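Sulfotransferase (Alicyclobacillus acidocaldarius subsp. acidocaldarius, PDB 3RNL) probably catalyses transfer of a sulfuryl group to an acceptor molecule, as in the sulfotransferase family, and binds magnesium ions. Local coordinates at residues F140-L144 against M271-L275; R117-D121 against R276-T280; I186-E190 against R296-W301; Y93-P97 against Q170-Y174; R162-A168 against F282-D286. All blocks are in the same frame, centred on the assembly; numbering follows the deposited sequence. Where two conformers were deposited one is given.

In the fold
Helix 273-294 takes part in contacts 1, 2 and 5. Contacts 1 and 2 touch, with centres about 10 Å apart, and Leu-279 of contact 2 packs on Phe-140 and Leu-144 of contact 1. Contacts 2 and 5, about 9 Å apart between centres, share the packing of Pro-119 on Phe-283. Contact 3 brings the tail after this helix to the edge strand, where Trp-301 touches Pro-119 of contact 2 and Tyr-167 of contact 5. Contact 4 uses helix 167-178, as does contact 5. Its Arg-173 side chain is about 9 Å from a bound magnesium ion. Contacts 1, 2 and 3 lie away from the magnesium sites.

Contact 1: F140-L144 against M271-L275; sequences FRESL and MEPDL
Leu-275 is the apolar centre of this contact. Its CD1 lies 4.0 Å from CD2 of Phe-140, and its CD2 lies 4.1 Å from CD1 of Leu-144. Both leucines take the mt rotamer. Phe-140 has chi1 t, and its CE2 reaches to 3.9 Å from CE of Met-271, a selenomethionine. The extended tt start of Met-271 brings SE to 5.4 Å from the centroid of the Phe-140 ring, an oblique Met-aromatic contact. Residues 140-144 are helical, with the bond Leu-144 N to Phe-140 O at 2.8 Å. Met-271 and Glu-272 lie in a loop with polyproline-like angles. Glu-272 holds the N-cap position, and the helix begins at Pro-273. The closest CA pairs are Arg-141 with Leu-275 at 7.6 Å and Phe-140 with Met-271 at 7.8 Å. At the polar edge, Arg-141 has chi1 and chi2 t, then turns at chi3 m and chi4 -77°. It forms a two-pronged salt bridge to Asp-274 (chi1 p): NH1 to OD2 and NH2 to OD1, each 2.9 Å. Leu-275 CG covers one face of the guanidinium. This is helix-to-helix packing with a salt bridge at its solvent-exposed edge. Short helix 140-145 thus meets the first turn of helix 273-294, while helix 119-132 completes the apolar cluster through Phe-124, edge-to-face on Phe-140, and Val-120, which touches Met-271.

Contact 2: R117-D121 against R276-T280; sequences RNPVD and REELT
Two helices pack here at the N-terminal end of one of them. The capped start of helix 119-132 meets the second turn of helix 273-294. Arg-117 is extended. Asn-118 (chi1 t) holds the N-cap position, and its OD1 accepts a capping bond from Val-120 N at 3.0 Å. Such an Asn N-cap between strand 111-116 and helix 119-132 marks a beta-alpha junction of the parallel alpha/beta sandwich. Residues 276-280 are helical, and Thr-280 N bonds to Arg-276 O at 3.0 Å. The closest CA pair is Val-120 with Leu-279, 6.0 Å apart. Val-120 (chi1 t) is the buried centre. Its CG2 lies 3.9 Å from CB of Leu-279 and 3.6 Å from OG1 of Thr-280. Its CG1 sits over one face of the Arg-276 guanidinium, 3.8 Å from NH1. Arg-276 starts tt and then bends at chi3 (m). Its NH2 makes a very short hydrogen bond of 2.5 Å to OD1 of Asp-121 (chi1 m), part of a salt bridge that closes one side. On another side a water accepts from Asn-118 ND2 at 3.0 Å and donates to Thr-280 OG1 at 2.9 Å. Thr-280 (chi1 m) also returns a bond from OG1 to Arg-276 O, 2.7 Å. Around this point Phe-283 of helix 273-294 packs on Pro-119 and Val-120, and helix 140-145 covers Leu-279 through Phe-140 and Leu-144.

Contact 3: I186-E190 against R296-W301; sequences ILFEE and RDLSAW. With GOL (glycerol), chain E.
The C-terminal tail folds back here onto edge strand 183-187, beside a glycerol probably from the crystallisation liquor. CA atoms of Glu-189 and Ala-300 are 8.7 Å apart, those of Leu-187 and Leu-298 9.4 Å. Leu-187 (mt) holds the N-cap position. Its CD1 lies 3.6 Å from CZ of Arg-296, over one guanidinium face, and 3.9 Å from CD2 of Leu-298. Its CD2 lies 4.2 Å from CZ2 of Trp-301. Trp-301 NE1 gives a weak hydrogen bond to Glu-189 OE1, 3.2 Å, while Glu-189 OE2 accepts from Asn-118 N. Arg-296 NH2 forms a short salt bridge to Glu-190 OE2, 2.6 Å, whose hydrogen bond is poorly angled and weak. Glycerol O1 receives Leu-187 N at 3.0 Å and Arg-296 NH1 at 3.2 Å, and donates to Glu-190 OE2 at 2.6 Å. Asp-297 OD2 accepts from Ser-299 N at 2.9 Å, an Asx turn. The tail thus packs where the edge strand of a parallel alpha/beta sheet passes into helix 188-193.

Contact 4: Y93-P97 against Q170-Y174; sequences YLFYP and QVKRY
The strongest polar link is from Tyr-174 OH to the backbone O of Tyr-93, 2.8 Å. Arg-173 NH2 adds a weak bond to Pro-97 O at 3.0 Å. A water donates to Leu-94 O at 2.7 Å and to Gln-170 O at 2.9 Å. Two loop carbonyls are thus bonded directly and a third through water. Residues 93-95 have helical backbone angles without the regular bonds, and Tyr-96 has polyproline-like angles. Residues 170-174 are regular helix. The closest CA pair is Leu-94 with Gln-170, 5.9 Å. Leu-94 (tp) fills the interface: its CD1 lies 3.9 Å from CD2 of Tyr-174 and 4.3 Å from CG2 of Val-171. Gln-170 (mt) lies along the loop, with OE1 3.3 Å from CA of Phe-95 and NE2 near the plane of the Phe-95 ring. Tyr-174 has chi1 m. Leu-94 also packs on Ile-114 and Leu-116 of strand 111-116, and Tyr-93 OH bonds to Glu-88. The Arg-173 side chain is about 5 Å from that of Asp-176, a magnesium ligand of a site empty in this chain. The loop after strand 85-89 packs on helix 167-178 of an alpha-beta-alpha sandwich, consistent with the P-loop-related sulfotransferase family.

Contact 5: R162-A168 against F282-D286; sequences RAVGLYA and FFAPD
Residues 162-164 have helical backbone angles without regular bonds, Leu-166 turns at psi 94°, and helix 167-178 then begins. Residues 282-286 belong to helix 273-294. It is kinked here: Pro-285 has no N-H to give, and Asp-286 N makes no bond to the turn before. The CA atoms of Ala-168 and Asp-286 are 5.9 Å apart. Asp-286 (chi1 t) turns OD2 to Ala-168 N, 3.0 Å. This bond joins helices 273-294 and 167-178 of the alpha-beta-alpha sandwich. One water joins Gly-165 O (2.9 Å) to Asp-286 OD2 (2.8 Å); another joins Leu-166 O (3.1 Å) to Asp-286 OD1 (2.6 Å). OD1 also has a salt bridge to Arg-289. Leu-166 CD2 lies 3.8 Å from CD1 of Phe-283 and 4.0 Å from CE2 of Phe-282. A CB on Gly-165 would lie 3.1 Å from Phe-283 CE1, so the glycine leaves room for the ring. Arg-162 lies over the face of the Phe-282 ring: CD is 3.9 Å from its centroid (CH-pi) and CZ 4.7 Å (cation-pi).

Contact 1: F140-L144 against M271-L275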
# COMPACT_ATOMS: atom_id res chain seq x y z
N PHE A 140 -11.99 17.67 -7.98
CA PHE A 140 -11.53 16.32 -8.29
C PHE A 140 -11.55 16.13 -9.81
O PHE A 140 -10.65 15.52 -10.38
CB PHE A 140 -12.44 15.30 -7.60
CG PHE A 140 -12.07 13.86 -7.86
CD1 PHE A 140 -10.79 13.40 -7.63
CD2 PHE A 140 -13.03 12.97 -8.33
CE1 PHE A 140 -10.46 12.04 -7.86
CE2 PHE A 140 -12.71 11.63 -8.57
CZ PHE A 140 -11.43 11.17 -8.32
N ARG A 141 -12.57 16.68 -10.46
CA ARG A 141 -12.68 16.53 -11.91
C ARG A 141 -11.44 17.09 -12.62
O ARG A 141 -10.87 16.45 -13.52
CB ARG A 141 -13.94 17.21 -12.44
CG ARG A 141 -14.24 16.87 -13.88
CD ARG A 141 -15.44 17.66 -14.40
NE ARG A 141 -16.72 17.38 -13.72
CZ ARG A 141 -17.46 16.30 -13.94
NH1 ARG A 141 -17.04 15.35 -14.78
NH2 ARG A 141 -18.63 16.15 -13.31
N GLU A 142 -11.04 18.30 -12.22
CA GLU A 142 -9.86 18.96 -12.77
C GLU A 142 -8.58 18.24 -12.38
O GLU A 142 -7.64 18.14 -13.17
CB GLU A 142 -9.78 20.41 -12.29
CG GLU A 142 -10.89 21.31 -12.80
CD GLU A 142 -10.85 22.69 -12.16
OE1 GLU A 142 -11.19 22.80 -10.96
OE2 GLU A 142 -10.46 23.65 -12.85
N SER A 143 -8.53 17.76 -11.14
CA SER A 143 -7.34 17.07 -10.62
C SER A 143 -7.10 15.77 -11.40
O SER A 143 -5.96 15.44 -11.73
CB SER A 143 -7.50 16.81 -9.11
OG SER A 143 -6.25 16.56 -8.47
N LEU A 144 -8.18 15.05 -11.70
CA LEU A 144 -8.08 13.83 -12.50
C LEU A 144 -7.48 14.13 -13.87
O LEU A 144 -6.66 13.36 -14.38
CB LEU A 144 -9.47 13.22 -12.71
CG LEU A 144 -10.02 12.33 -11.61
CD1 LEU A 144 -11.51 12.08 -11.86
CD2 LEU A 144 -9.25 11.00 -11.55
N MSE A 271 -18.16 12.01 -4.65
CA MSE A 271 -17.69 12.13 -6.01
C MSE A 271 -18.87 12.38 -6.96
O MSE A 271 -19.97 11.88 -6.74
CB MSE A 271 -16.95 10.86 -6.40
CG MSE A 271 -16.57 10.78 -7.84
SE MSE A 271 -15.86 9.01 -8.19
CE MSE A 271 -14.64 8.87 -6.70
N GLU A 272 -18.65 13.18 -8.01
CA GLU A 272 -19.69 13.38 -9.02
C GLU A 272 -20.14 12.04 -9.60
O GLU A 272 -19.32 11.20 -9.90
CB GLU A 272 -19.15 14.25 -10.16
CG GLU A 272 -18.80 15.67 -9.74
CD GLU A 272 -20.02 16.55 -9.62
OE1 GLU A 272 -21.15 16.04 -9.81
OE2 GLU A 272 -19.86 17.76 -9.36
N PRO A 273 -21.45 11.85 -9.75
CA PRO A 273 -21.97 10.56 -10.24
C PRO A 273 -21.42 10.15 -11.61
O PRO A 273 -21.10 8.98 -11.80
CB PRO A 273 -23.48 10.81 -10.32
CG PRO A 273 -23.73 11.83 -9.25
CD PRO A 273 -22.53 12.73 -9.26
N ASP A 274 -21.30 11.09 -12.55
CA ASP A 274 -20.77 10.72 -13.86
C ASP A 274 -19.33 10.24 -13.72
O ASP A 274 -18.91 9.33 -14.44
CB ASP A 274 -20.88 11.88 -14.87
CG ASP A 274 -19.93 13.04 -14.56
OD1 ASP A 274 -20.12 13.70 -13.52
OD2 ASP A 274 -19.00 13.30 -15.37
N LEU A 275 -18.57 10.84 -12.81
CA LEU A 275 -17.18 10.39 -12.62
C LEU A 275 -17.13 9.01 -12.00
O LEU A 275 -16.28 8.20 -12.36
CB LEU A 275 -16.39 11.38 -11.75
CG LEU A 275 -16.08 12.72 -12.42
CD1 LEU A 275 -15.43 13.68 -11.42
CD2 LEU A 275 -15.18 12.50 -13.63

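Contact 2: R117-D121 against R276-T280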
# COMPACT_ATOMS: atom_id res chain seq x y z
N ARG A 117 -8.44 -1.57 -2.24
CA ARG A 117 -9.74 -0.96 -2.07
C ARG A 117 -10.29 -0.67 -3.47
O ARG A 117 -9.51 -0.48 -4.39
CB ARG A 117 -9.53 0.35 -1.34
CG ARG A 117 -10.75 1.13 -1.12
CD ARG A 117 -10.37 2.36 -0.38
NE ARG A 117 -11.54 3.08 0.08
CZ ARG A 117 -11.46 4.20 0.78
NH1 ARG A 117 -10.27 4.71 1.09
NH2 ARG A 117 -12.57 4.79 1.16
N ASN A 118 -11.61 -0.57 -3.62
CA ASN A 118 -12.17 -0.24 -4.93
C ASN A 118 -11.39 0.97 -5.43
O ASN A 118 -11.33 2.00 -4.76
CB ASN A 118 -13.65 0.13 -4.73
CG ASN A 118 -14.33 0.61 -6.01
OD1 ASN A 118 -13.69 0.96 -6.99
ND2 ASN A 118 -15.67 0.62 -5.97
N PRO A 119 -10.77 0.85 -6.62
CA PRO A 119 -9.85 1.91 -7.05
C PRO A 119 -10.55 3.24 -7.35
O PRO A 119 -9.88 4.27 -7.39
CB PRO A 119 -9.23 1.34 -8.35
CG PRO A 119 -10.20 0.26 -8.80
CD PRO A 119 -10.73 -0.32 -7.51
N VAL A 120 -11.86 3.21 -7.56
CA VAL A 120 -12.61 4.45 -7.71
C VAL A 120 -12.60 5.22 -6.37
O VAL A 120 -12.32 6.43 -6.33
CB VAL A 120 -14.05 4.19 -8.15
CG1 VAL A 120 -14.82 5.51 -8.27
CG2 VAL A 120 -14.07 3.44 -9.48
N ASP A 121 -12.92 4.51 -5.29
CA ASP A 121 -12.91 5.11 -3.95
C ASP A 121 -11.51 5.49 -3.52
O ASP A 121 -11.31 6.50 -2.83
CB ASP A 121 -13.53 4.15 -2.93
CG ASP A 121 -15.01 3.93 -3.18
OD1 ASP A 121 -15.76 4.93 -3.23
OD2 ASP A 121 -15.44 2.78 -3.35
N ARG A 276 -18.03 8.72 -11.06
CA ARG A 276 -18.05 7.38 -10.50
C ARG A 276 -18.33 6.34 -11.59
O ARG A 276 -17.69 5.30 -11.65
CB ARG A 276 -19.06 7.23 -9.36
CG ARG A 276 -19.10 5.77 -8.82
CD ARG A 276 -19.74 5.64 -7.45
NE ARG A 276 -18.91 6.20 -6.39
CZ ARG A 276 -17.95 5.54 -5.75
NH1 ARG A 276 -17.68 4.28 -6.06
NH2 ARG A 276 -17.25 6.14 -4.81
N GLU A 277 -19.27 6.64 -12.48
CA GLU A 277 -19.59 5.70 -13.55
C GLU A 277 -18.39 5.54 -14.49
O GLU A 277 -18.00 4.42 -14.83
CB GLU A 277 -20.81 6.15 -14.35
CG GLU A 277 -22.08 6.25 -13.53
CD GLU A 277 -22.66 4.89 -13.16
OE1 GLU A 277 -22.11 3.86 -13.60
OE2 GLU A 277 -23.67 4.86 -12.43
N GLU A 278 -17.81 6.67 -14.90
CA GLU A 278 -16.71 6.62 -15.86
C GLU A 278 -15.46 5.96 -15.29
O GLU A 278 -14.79 5.21 -15.99
CB GLU A 278 -16.36 8.03 -16.36
CG GLU A 278 -15.65 8.05 -17.70
CD GLU A 278 -15.62 9.44 -18.30
OE1 GLU A 278 -15.59 10.42 -17.53
OE2 GLU A 278 -15.64 9.55 -19.55
N LEU A 279 -15.14 6.24 -14.03
CA LEU A 279 -13.97 5.63 -13.41
C LEU A 279 -14.19 4.14 -13.18
O LEU A 279 -13.26 3.34 -13.37
CB LEU A 279 -13.60 6.31 -12.09
CG LEU A 279 -12.93 7.69 -12.24
CD1 LEU A 279 -12.72 8.32 -10.86
CD2 LEU A 279 -11.62 7.59 -13.01
N THR A 280 -15.41 3.76 -12.81
CA THR A 280 -15.69 2.32 -12.66
C THR A 280 -15.41 1.59 -13.98
O THR A 280 -14.78 0.53 -14.01
CB THR A 280 -17.13 2.07 -12.16
OG1 THR A 280 -17.30 2.72 -10.89
CG2 THR A 280 -17.39 0.58 -11.99
O HOH W 1 -17.45 1.51 -8.28

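Contact 3: I186-E190 against R296-W301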
# COMPACT_ATOMS: atom_id res chain seq x y z
N ILE A 186 -5.64 -8.55 1.08
CA ILE A 186 -6.81 -8.26 1.90
C ILE A 186 -7.63 -7.18 1.22
O ILE A 186 -7.07 -6.28 0.61
CB ILE A 186 -6.39 -7.68 3.25
CG1 ILE A 186 -5.48 -8.64 4.00
CG2 ILE A 186 -7.61 -7.35 4.11
CD1 ILE A 186 -4.73 -7.95 5.11
N LEU A 187 -8.95 -7.29 1.29
CA LEU A 187 -9.82 -6.23 0.76
C LEU A 187 -10.21 -5.24 1.86
O LEU A 187 -10.59 -5.62 2.96
CB LEU A 187 -11.08 -6.82 0.12
CG LEU A 187 -10.81 -7.85 -0.97
CD1 LEU A 187 -12.13 -8.31 -1.59
CD2 LEU A 187 -9.87 -7.27 -2.05
N PHE A 188 -10.13 -3.96 1.53
CA PHE A 188 -10.44 -2.91 2.49
C PHE A 188 -11.85 -3.08 3.08
O PHE A 188 -12.08 -2.87 4.28
CB PHE A 188 -10.32 -1.55 1.79
CG PHE A 188 -10.83 -0.41 2.61
CD1 PHE A 188 -10.05 0.15 3.60
CD2 PHE A 188 -12.10 0.09 2.39
CE1 PHE A 188 -10.52 1.20 4.36
CE2 PHE A 188 -12.58 1.15 3.15
CZ PHE A 188 -11.79 1.70 4.13
N GLU A 189 -12.78 -3.46 2.23
CA GLU A 189 -14.17 -3.59 2.64
C GLU A 189 -14.36 -4.69 3.73
O GLU A 189 -15.16 -4.52 4.67
CB GLU A 189 -15.03 -3.81 1.38
CG GLU A 189 -14.95 -2.63 0.33
CD GLU A 189 -13.68 -2.57 -0.60
OE1 GLU A 189 -12.90 -3.57 -0.70
OE2 GLU A 189 -13.48 -1.50 -1.26
N GLU A 190 -13.63 -5.79 3.61
CA GLU A 190 -13.66 -6.83 4.64
C GLU A 190 -13.00 -6.35 5.93
O GLU A 190 -13.49 -6.62 7.03
CB GLU A 190 -12.97 -8.10 4.15
CG GLU A 190 -13.92 -9.10 3.53
CD GLU A 190 -13.64 -9.33 2.07
OE1 GLU A 190 -14.56 -9.12 1.25
OE2 GLU A 190 -12.50 -9.73 1.74
N ARG A 296 -10.50 -14.43 -6.43
CA ARG A 296 -11.75 -14.08 -5.78
C ARG A 296 -12.52 -13.06 -6.60
O ARG A 296 -11.94 -12.34 -7.41
CB ARG A 296 -11.50 -13.58 -4.35
CG ARG A 296 -10.73 -12.30 -4.27
CD ARG A 296 -10.37 -12.00 -2.81
NE ARG A 296 -11.56 -11.93 -1.97
CZ ARG A 296 -11.54 -11.69 -0.66
NH1 ARG A 296 -10.38 -11.49 -0.04
NH2 ARG A 296 -12.67 -11.64 0.03
N ASP A 297 -13.82 -13.01 -6.37
CA ASP A 297 -14.70 -12.13 -7.12
C ASP A 297 -14.77 -10.74 -6.48
O ASP A 297 -14.79 -10.59 -5.26
CB ASP A 297 -16.09 -12.75 -7.22
CG ASP A 297 -17.14 -11.75 -7.63
OD1 ASP A 297 -17.41 -11.65 -8.84
OD2 ASP A 297 -17.70 -11.07 -6.74
N LEU A 298 -14.66 -9.74 -7.34
CA LEU A 298 -14.65 -8.30 -7.04
C LEU A 298 -15.97 -7.55 -7.24
O LEU A 298 -15.95 -6.34 -7.46
CB LEU A 298 -13.43 -7.58 -7.60
CG LEU A 298 -12.17 -8.22 -6.98
CD1 LEU A 298 -10.89 -7.69 -7.64
CD2 LEU A 298 -12.13 -8.04 -5.46
N SER A 299 -17.07 -8.28 -7.41
CA SER A 299 -18.34 -7.66 -7.76
C SER A 299 -18.73 -6.50 -6.84
O SER A 299 -19.49 -5.61 -7.24
CB SER A 299 -19.46 -8.72 -7.84
OG SER A 299 -19.64 -9.37 -6.59
N ALA A 300 -18.24 -6.51 -5.61
CA ALA A 300 -18.51 -5.41 -4.68
C ALA A 300 -17.98 -4.08 -5.24
O ALA A 300 -18.43 -3.01 -4.85
CB ALA A 300 -17.90 -5.70 -3.32
N TRP A 301 -17.01 -4.16 -6.14
CA TRP A 301 -16.44 -2.94 -6.71
C TRP A 301 -17.23 -2.42 -7.91
O TRP A 301 -16.87 -1.39 -8.47
CB TRP A 301 -15.00 -3.19 -7.13
CG TRP A 301 -14.04 -3.42 -5.98
CD1 TRP A 301 -14.34 -3.48 -4.65
CD2 TRP A 301 -12.63 -3.65 -6.09
NE1 TRP A 301 -13.19 -3.71 -3.92
CE2 TRP A 301 -12.13 -3.82 -4.78
CE3 TRP A 301 -11.75 -3.71 -7.17
CZ2 TRP A 301 -10.77 -4.06 -4.53
CZ3 TRP A 301 -10.40 -3.94 -6.92
CH2 TRP A 301 -9.93 -4.11 -5.61
C1 GOL E . -10.10 -10.67 3.71
O1 GOL E . -10.10 -9.74 2.64
C2 GOL E . -8.72 -11.31 3.92
O2 GOL E . -8.62 -11.78 5.26
C3 GOL E . -8.53 -12.45 2.92
O3 GOL E . -7.20 -12.51 2.43
O HOH W 2 -13.64 -5.59 -1.89

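Contact 4: Y93-P97 against Q170-Y174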
# COMPACT_ATOMS: atom_id res chain seq x y z
N TYR A 93 5.40 0.69 -2.23
CA TYR A 93 6.12 -0.55 -2.55
C TYR A 93 5.37 -1.36 -3.62
O TYR A 93 5.98 -1.98 -4.48
CB TYR A 93 6.27 -1.39 -1.28
CG TYR A 93 7.45 -1.05 -0.39
CD1 TYR A 93 8.53 -0.32 -0.86
CD2 TYR A 93 7.50 -1.52 0.91
CE1 TYR A 93 9.63 -0.04 -0.05
CE2 TYR A 93 8.59 -1.26 1.74
CZ TYR A 93 9.65 -0.53 1.24
OH TYR A 93 10.72 -0.27 2.05
N LEU A 94 4.04 -1.36 -3.56
CA LEU A 94 3.24 -2.13 -4.52
C LEU A 94 3.36 -1.53 -5.92
O LEU A 94 3.43 -2.22 -6.94
CB LEU A 94 1.78 -2.13 -4.05
CG LEU A 94 0.83 -2.91 -4.98
CD1 LEU A 94 1.21 -4.41 -5.07
CD2 LEU A 94 -0.63 -2.75 -4.52
N PHE A 95 3.43 -0.20 -5.96
CA PHE A 95 3.37 0.54 -7.21
C PHE A 95 4.68 0.52 -8.01
O PHE A 95 4.66 0.37 -9.23
CB PHE A 95 2.96 1.99 -6.92
CG PHE A 95 3.00 2.89 -8.14
CD1 PHE A 95 2.02 2.81 -9.11
CD2 PHE A 95 4.03 3.82 -8.31
CE1 PHE A 95 2.04 3.64 -10.23
CE2 PHE A 95 4.06 4.64 -9.43
CZ PHE A 95 3.07 4.55 -10.39
N TYR A 96 5.81 0.68 -7.33
CA TYR A 96 7.09 0.79 -8.05
C TYR A 96 7.55 -0.61 -8.48
O TYR A 96 7.66 -1.52 -7.66
CB TYR A 96 8.14 1.49 -7.18
CG TYR A 96 7.91 2.99 -7.15
CD1 TYR A 96 8.08 3.75 -8.31
CD2 TYR A 96 7.50 3.63 -6.00
CE1 TYR A 96 7.86 5.12 -8.30
CE2 TYR A 96 7.28 5.00 -5.98
CZ TYR A 96 7.46 5.74 -7.14
OH TYR A 96 7.24 7.11 -7.13
N PRO A 97 7.76 -0.79 -9.79
CA PRO A 97 7.79 -2.13 -10.40
C PRO A 97 9.01 -2.98 -10.08
O PRO A 97 8.93 -4.19 -10.27
CB PRO A 97 7.69 -1.84 -11.90
CG PRO A 97 8.34 -0.50 -12.04
CD PRO A 97 7.92 0.27 -10.80
N GLN A 170 0.58 -4.84 -10.73
CA GLN A 170 1.38 -4.62 -9.53
C GLN A 170 1.34 -5.84 -8.64
O GLN A 170 2.37 -6.29 -8.12
CB GLN A 170 0.84 -3.41 -8.75
CG GLN A 170 0.79 -2.13 -9.60
CD GLN A 170 0.12 -0.97 -8.85
OE1 GLN A 170 0.38 -0.77 -7.67
NE2 GLN A 170 -0.71 -0.21 -9.55
N VAL A 171 0.14 -6.38 -8.44
CA VAL A 171 -0.01 -7.59 -7.63
C VAL A 171 0.65 -8.79 -8.32
O VAL A 171 1.34 -9.60 -7.67
CB VAL A 171 -1.49 -7.86 -7.35
CG1 VAL A 171 -1.68 -9.21 -6.67
CG2 VAL A 171 -2.09 -6.71 -6.50
N LYS A 172 0.49 -8.89 -9.64
CA LYS A 172 1.12 -10.00 -10.36
C LYS A 172 2.63 -10.02 -10.13
O LYS A 172 3.22 -11.08 -9.96
CB LYS A 172 0.84 -9.92 -11.87
CG LYS A 172 1.51 -11.08 -12.64
CD LYS A 172 1.20 -11.03 -14.12
CE LYS A 172 1.72 -12.28 -14.86
NZ LYS A 172 3.21 -12.25 -15.06
N ARG A 173 3.25 -8.85 -10.13
CA ARG A 173 4.71 -8.81 -9.93
C ARG A 173 5.09 -9.43 -8.57
O ARG A 173 6.06 -10.18 -8.48
CB ARG A 173 5.23 -7.37 -10.06
CG ARG A 173 6.76 -7.21 -9.92
CD ARG A 173 7.57 -7.96 -10.99
NE ARG A 173 7.08 -7.79 -12.36
CZ ARG A 173 7.40 -6.77 -13.16
NH1 ARG A 173 6.92 -6.72 -14.41
NH2 ARG A 173 8.17 -5.78 -12.70
N TYR A 174 4.34 -9.12 -7.52
CA TYR A 174 4.61 -9.73 -6.21
C TYR A 174 4.33 -11.22 -6.19
O TYR A 174 5.10 -12.00 -5.60
CB TYR A 174 3.85 -9.03 -5.08
CG TYR A 174 4.59 -7.80 -4.60
CD1 TYR A 174 5.51 -7.89 -3.54
CD2 TYR A 174 4.43 -6.58 -5.24
CE1 TYR A 174 6.21 -6.76 -3.11
CE2 TYR A 174 5.13 -5.44 -4.81
CZ TYR A 174 6.03 -5.54 -3.76
OH TYR A 174 6.73 -4.43 -3.35
O HOH W 3 4.58 -4.42 -8.08

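Contact 5: R162-A168 against F282-D286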
# COMPACT_ATOMS: atom_id res chain seq x y z
N ARG A 162 -5.35 7.33 -11.26
CA ARG A 162 -5.56 6.13 -12.07
C ARG A 162 -4.40 5.14 -11.97
O ARG A 162 -4.61 3.94 -11.76
CB ARG A 162 -5.81 6.50 -13.54
CG ARG A 162 -7.19 7.11 -13.83
CD ARG A 162 -7.25 7.64 -15.28
NE ARG A 162 -8.62 7.63 -15.82
CZ ARG A 162 -9.44 8.68 -15.81
NH1 ARG A 162 -9.03 9.83 -15.30
NH2 ARG A 162 -10.66 8.58 -16.32
N ALA A 163 -3.16 5.62 -12.12
CA ALA A 163 -2.04 4.70 -12.26
C ALA A 163 -1.89 3.81 -11.03
O ALA A 163 -1.62 2.61 -11.13
CB ALA A 163 -0.74 5.45 -12.54
N VAL A 164 -2.07 4.41 -9.86
CA VAL A 164 -1.87 3.67 -8.61
C VAL A 164 -2.98 2.64 -8.36
O VAL A 164 -2.78 1.64 -7.67
CB VAL A 164 -1.70 4.66 -7.42
CG1 VAL A 164 -1.84 3.96 -6.08
CG2 VAL A 164 -0.33 5.35 -7.55
N GLY A 165 -4.14 2.88 -8.95
CA GLY A 165 -5.28 1.98 -8.81
C GLY A 165 -5.31 0.84 -9.82
O GLY A 165 -6.20 -0.02 -9.73
N LEU A 166 -4.37 0.78 -10.77
CA LEU A 166 -4.47 -0.37 -11.65
C LEU A 166 -3.61 -1.44 -11.00
O LEU A 166 -2.46 -1.70 -11.39
CB LEU A 166 -3.88 0.01 -13.01
CG LEU A 166 -4.69 1.05 -13.82
CD1 LEU A 166 -3.87 1.68 -14.96
CD2 LEU A 166 -5.92 0.36 -14.38
N TYR A 167 -4.28 -2.27 -10.21
CA TYR A 167 -3.58 -3.14 -9.28
C TYR A 167 -3.05 -4.40 -9.94
O TYR A 167 -2.11 -5.01 -9.43
CB TYR A 167 -4.50 -3.60 -8.16
CG TYR A 167 -5.13 -2.52 -7.30
CD1 TYR A 167 -4.37 -1.49 -6.75
CD2 TYR A 167 -6.48 -2.58 -7.01
CE1 TYR A 167 -4.99 -0.51 -5.93
CE2 TYR A 167 -7.10 -1.62 -6.22
CZ TYR A 167 -6.34 -0.59 -5.67
OH TYR A 167 -6.98 0.34 -4.87
N ALA A 168 -3.70 -4.83 -11.02
CA ALA A 168 -3.48 -6.20 -11.48
C ALA A 168 -2.00 -6.47 -11.75
O ALA A 168 -1.43 -7.45 -11.26
CB ALA A 168 -4.31 -6.50 -12.72
N PHE A 282 -13.44 2.61 -16.36
CA PHE A 282 -12.01 2.71 -16.65
C PHE A 282 -11.22 1.55 -16.03
O PHE A 282 -10.37 0.94 -16.69
CB PHE A 282 -11.42 4.02 -16.15
CG PHE A 282 -9.91 4.07 -16.24
CD1 PHE A 282 -9.30 4.35 -17.45
CD2 PHE A 282 -9.13 3.79 -15.13
CE1 PHE A 282 -7.91 4.37 -17.55
CE2 PHE A 282 -7.74 3.81 -15.21
CZ PHE A 282 -7.13 4.09 -16.43
N PHE A 283 -11.51 1.26 -14.77
CA PHE A 283 -10.79 0.22 -14.03
C PHE A 283 -11.31 -1.19 -14.32
O PHE A 283 -10.64 -2.18 -13.98
CB PHE A 283 -10.88 0.47 -12.51
CG PHE A 283 -10.10 1.67 -12.04
CD1 PHE A 283 -8.72 1.68 -12.11
CD2 PHE A 283 -10.74 2.78 -11.52
CE1 PHE A 283 -7.98 2.79 -11.67
CE2 PHE A 283 -10.02 3.89 -11.09
CZ PHE A 283 -8.63 3.89 -11.16
N ALA A 284 -12.47 -1.31 -14.95
CA ALA A 284 -13.13 -2.61 -15.08
C ALA A 284 -12.28 -3.72 -15.71
O ALA A 284 -12.25 -4.85 -15.20
CB ALA A 284 -14.48 -2.49 -15.79
N PRO A 285 -11.58 -3.43 -16.82
CA PRO A 285 -10.79 -4.52 -17.40
C PRO A 285 -9.66 -4.96 -16.45
O PRO A 285 -9.36 -6.16 -16.35
CB PRO A 285 -10.22 -3.91 -18.69
CG PRO A 285 -11.22 -2.79 -19.04
CD PRO A 285 -11.60 -2.23 -17.69
N ASP A 286 -9.05 -4.01 -15.75
CA ASP A 286 -7.99 -4.35 -14.81
C ASP A 286 -8.54 -5.14 -13.63
O ASP A 286 -7.91 -6.07 -13.14
CB ASP A 286 -7.28 -3.08 -14.32
CG ASP A 286 -5.92 -3.38 -13.71
OD1 ASP A 286 -4.97 -3.62 -14.48
OD2 ASP A 286 -5.83 -3.38 -12.47
O HOH W 4 -7.68 -2.24 -10.75
O HOH W 5 -2.46 -3.43 -14.02